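Side-chain contact in ornithine carbamoyltransferase (Campylobacter jejuni subsp. jejuni, PDB 3TPF), which catalyses the transfer of the carbamoyl group from carbamoyl phosphate to L-ornithine, giving L-citrulline and phosphate in the biosynthesis of arginine: residues 134-137 / 141-144. Residues are numbered along the deposited sequence; the frame is centred on the assembly and turned at random.
Sequences FTIK and KMQN
The backbone N of Lys-141 donates to the carbonyl O of Ile-136 over 3.1 Å, in a nearly straight bond with 165° at the hydrogen. The acceptor sits close to the end of helix 126-138, where carbonyls run out of helical N-H partners, and here an amide five residues further along takes that role. Beside this polar link the apolar part of the contact is small. With chi1 of Ile-136 at -68°, CG1 turns back beside the backbone N, and the methyl CG2 is the branch that faces the loop. There Ile-136 CG2 meets CE of Met-142, a selenomethionine in this crystal, at 3.5 Å. The Met-142 side chain crosses that of Ile-136 at about a right angle: it runs extended through chi2 and then bends at the selenium, bringing its terminal methyl back over CB and CG2 of the isoleucine. An unbranched, flexible chain suits this reach from a loop, whereas the beta-branched Ile-136 offers a stiff, buried surface to receive it.

The first turn of helix 126-138 carries Pro-126, Thr-127 and Gln-128, predicted to bind carbamoyl phosphate, and this contact lies near the other end of the helix. In this family the helix is one of those that connect the two domains, and the loop carries the chain into strand 148-152, the central strand of the parallel, Rossmann-like second sheet. Val-217 of the neighbouring strand touches both Ile-136 and Lys-141.

Lys-141 adds its CB beside CG2 of Ile-136; its chain, bent at chi2 (-79°), then leads away to the carbonyl O of Asp-255. Lys-137 takes part marginally, through its backbone N and CB near the Met-142 methyl, and its ammonium is bound by the side-chain oxygen of Asn-21 on helix 13-28.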
ATOM      1  N   PHE B 134      -4.692 -28.759   2.750  1.00 39.76           N
ATOM      2  CA  PHE B 134      -5.885 -28.559   1.886  1.00 40.03           C
ATOM      3  C   PHE B 134      -5.632 -29.248   0.577  1.00 40.31           C
ATOM      4  O   PHE B 134      -6.540 -29.871  -0.035  1.00 41.69           O
ATOM      5  CB  PHE B 134      -6.068 -27.061   1.622  1.00 39.52           C
ATOM      6  CG  PHE B 134      -7.210 -26.726   0.718  1.00 40.12           C
ATOM      7  CD1 PHE B 134      -8.455 -26.492   1.239  1.00 41.58           C
ATOM      8  CD2 PHE B 134      -7.039 -26.602  -0.625  1.00 40.30           C
ATOM      9  CE1 PHE B 134      -9.541 -26.212   0.413  1.00 43.36           C
ATOM     10  CE2 PHE B 134      -8.131 -26.346  -1.470  1.00 42.35           C
ATOM     11  CZ  PHE B 134      -9.377 -26.131  -0.949  1.00 42.67           C
ATOM     12  N   THR B 135      -4.385 -29.090   0.140  1.00 37.94           N
ATOM     13  CA  THR B 135      -3.994 -29.524  -1.206  1.00 38.56           C
ATOM     14  C   THR B 135      -3.896 -31.032  -1.308  1.00 40.23           C
ATOM     15  O   THR B 135      -4.340 -31.637  -2.259  1.00 40.29           O
ATOM     16  CB  THR B 135      -2.686 -28.885  -1.653  1.00 36.94           C
ATOM     17  OG1 THR B 135      -2.867 -27.459  -1.701  1.00 35.11           O
ATOM     18  CG2 THR B 135      -2.384 -29.388  -3.021  1.00 37.03           C
ATOM     19  N   ILE B 136      -3.348 -31.603  -0.254  1.00 41.02           N
ATOM     20  CA  ILE B 136      -3.276 -33.041  -0.107  1.00 43.69           C
ATOM     21  C   ILE B 136      -4.675 -33.679  -0.157  1.00 45.82           C
ATOM     22  O   ILE B 136      -4.894 -34.685  -0.809  1.00 46.85           O
ATOM     23  CB  ILE B 136      -2.602 -33.430   1.214  1.00 44.02           C
ATOM     24  CG1 ILE B 136      -1.114 -33.046   1.176  1.00 42.87           C
ATOM     25  CG2 ILE B 136      -2.773 -34.914   1.440  1.00 46.27           C
ATOM     26  CD1 ILE B 136      -0.469 -33.106   2.523  1.00 42.53           C
ATOM     27  N   LYS B 137      -5.620 -33.024   0.472  1.00 46.55           N
ATOM     28  CA  LYS B 137      -6.982 -33.508   0.480  1.00 50.15           C
ATOM     29  C   LYS B 137      -7.601 -33.392  -0.910  1.00 51.23           C
ATOM     30  O   LYS B 137      -8.310 -34.269  -1.372  1.00 52.19           O
ATOM     31  CB  LYS B 137      -7.774 -32.747   1.537  1.00 52.75           C
ATOM     32  CG  LYS B 137      -9.211 -33.156   1.740  1.00 59.23           C
ATOM     33  CD  LYS B 137      -9.729 -32.735   3.139  1.00 63.51           C
ATOM     34  CE  LYS B 137     -11.167 -33.282   3.427  1.00 71.37           C
ATOM     35  NZ  LYS B 137     -12.355 -32.462   2.978  1.00 75.07           N
ATOM     36  N   LYS B 141      -4.960 -37.621  -1.669  1.00 56.04           N
ATOM     37  CA  LYS B 141      -3.823 -38.311  -1.088  1.00 57.41           C
ATOM     38  C   LYS B 141      -4.004 -38.450   0.424  1.00 59.26           C
ATOM     39  O   LYS B 141      -3.052 -38.705   1.152  1.00 57.24           O
ATOM     40  CB  LYS B 141      -2.494 -37.621  -1.412  1.00 55.03           C
ATOM     41  CG  LYS B 141      -2.216 -37.493  -2.903  1.00 54.71           C
ATOM     42  CD  LYS B 141      -1.705 -38.778  -3.502  1.00 57.09           C
ATOM     43  CE  LYS B 141      -1.868 -38.853  -5.014  1.00 58.04           C
ATOM     44  NZ  LYS B 141      -1.458 -40.172  -5.572  1.00 60.45           N
HETATM   45  N   MSE B 142      -5.249 -38.353   0.865  1.00 65.18           N
HETATM   46  CA  MSE B 142      -5.588 -38.569   2.270  1.00 72.52           C
HETATM   47  C   MSE B 142      -6.566 -39.663   2.318  1.00 80.36           C
HETATM   48  O   MSE B 142      -7.760 -39.491   2.556  1.00 84.96           O
HETATM   49  CB  MSE B 142      -6.189 -37.373   2.938  1.00 76.62           C
HETATM   50  CG  MSE B 142      -5.178 -36.788   3.907  1.00 80.67           C
HETATM   51 SE   MSE B 142      -5.914 -35.166   4.761  1.00106.46          SE
HETATM   52  CE  MSE B 142      -4.513 -33.882   4.273  1.00 91.50           C
ATOM     53  N   GLN B 143      -6.027 -40.837   2.061  1.00 91.47           N
ATOM     54  CA  GLN B 143      -6.747 -42.074   2.199  1.00 97.37           C
ATOM     55  C   GLN B 143      -6.789 -42.443   3.717  1.00 98.76           C
ATOM     56  O   GLN B 143      -5.759 -42.662   4.395  1.00 99.25           O
ATOM     57  CB  GLN B 143      -6.076 -43.126   1.311  1.00100.33           C
ATOM     58  N   ASN B 144      -7.999 -42.435   4.264  1.00 99.29           N
ATOM     59  CA  ASN B 144      -8.240 -42.930   5.639  1.00101.19           C
ATOM     60  C   ASN B 144      -8.035 -41.865   6.731  1.00 93.94           C
ATOM     61  O   ASN B 144      -7.855 -42.186   7.902  1.00 94.35           O
ATOM     62  CB  ASN B 144      -7.346 -44.157   5.911  1.00102.08           C
TER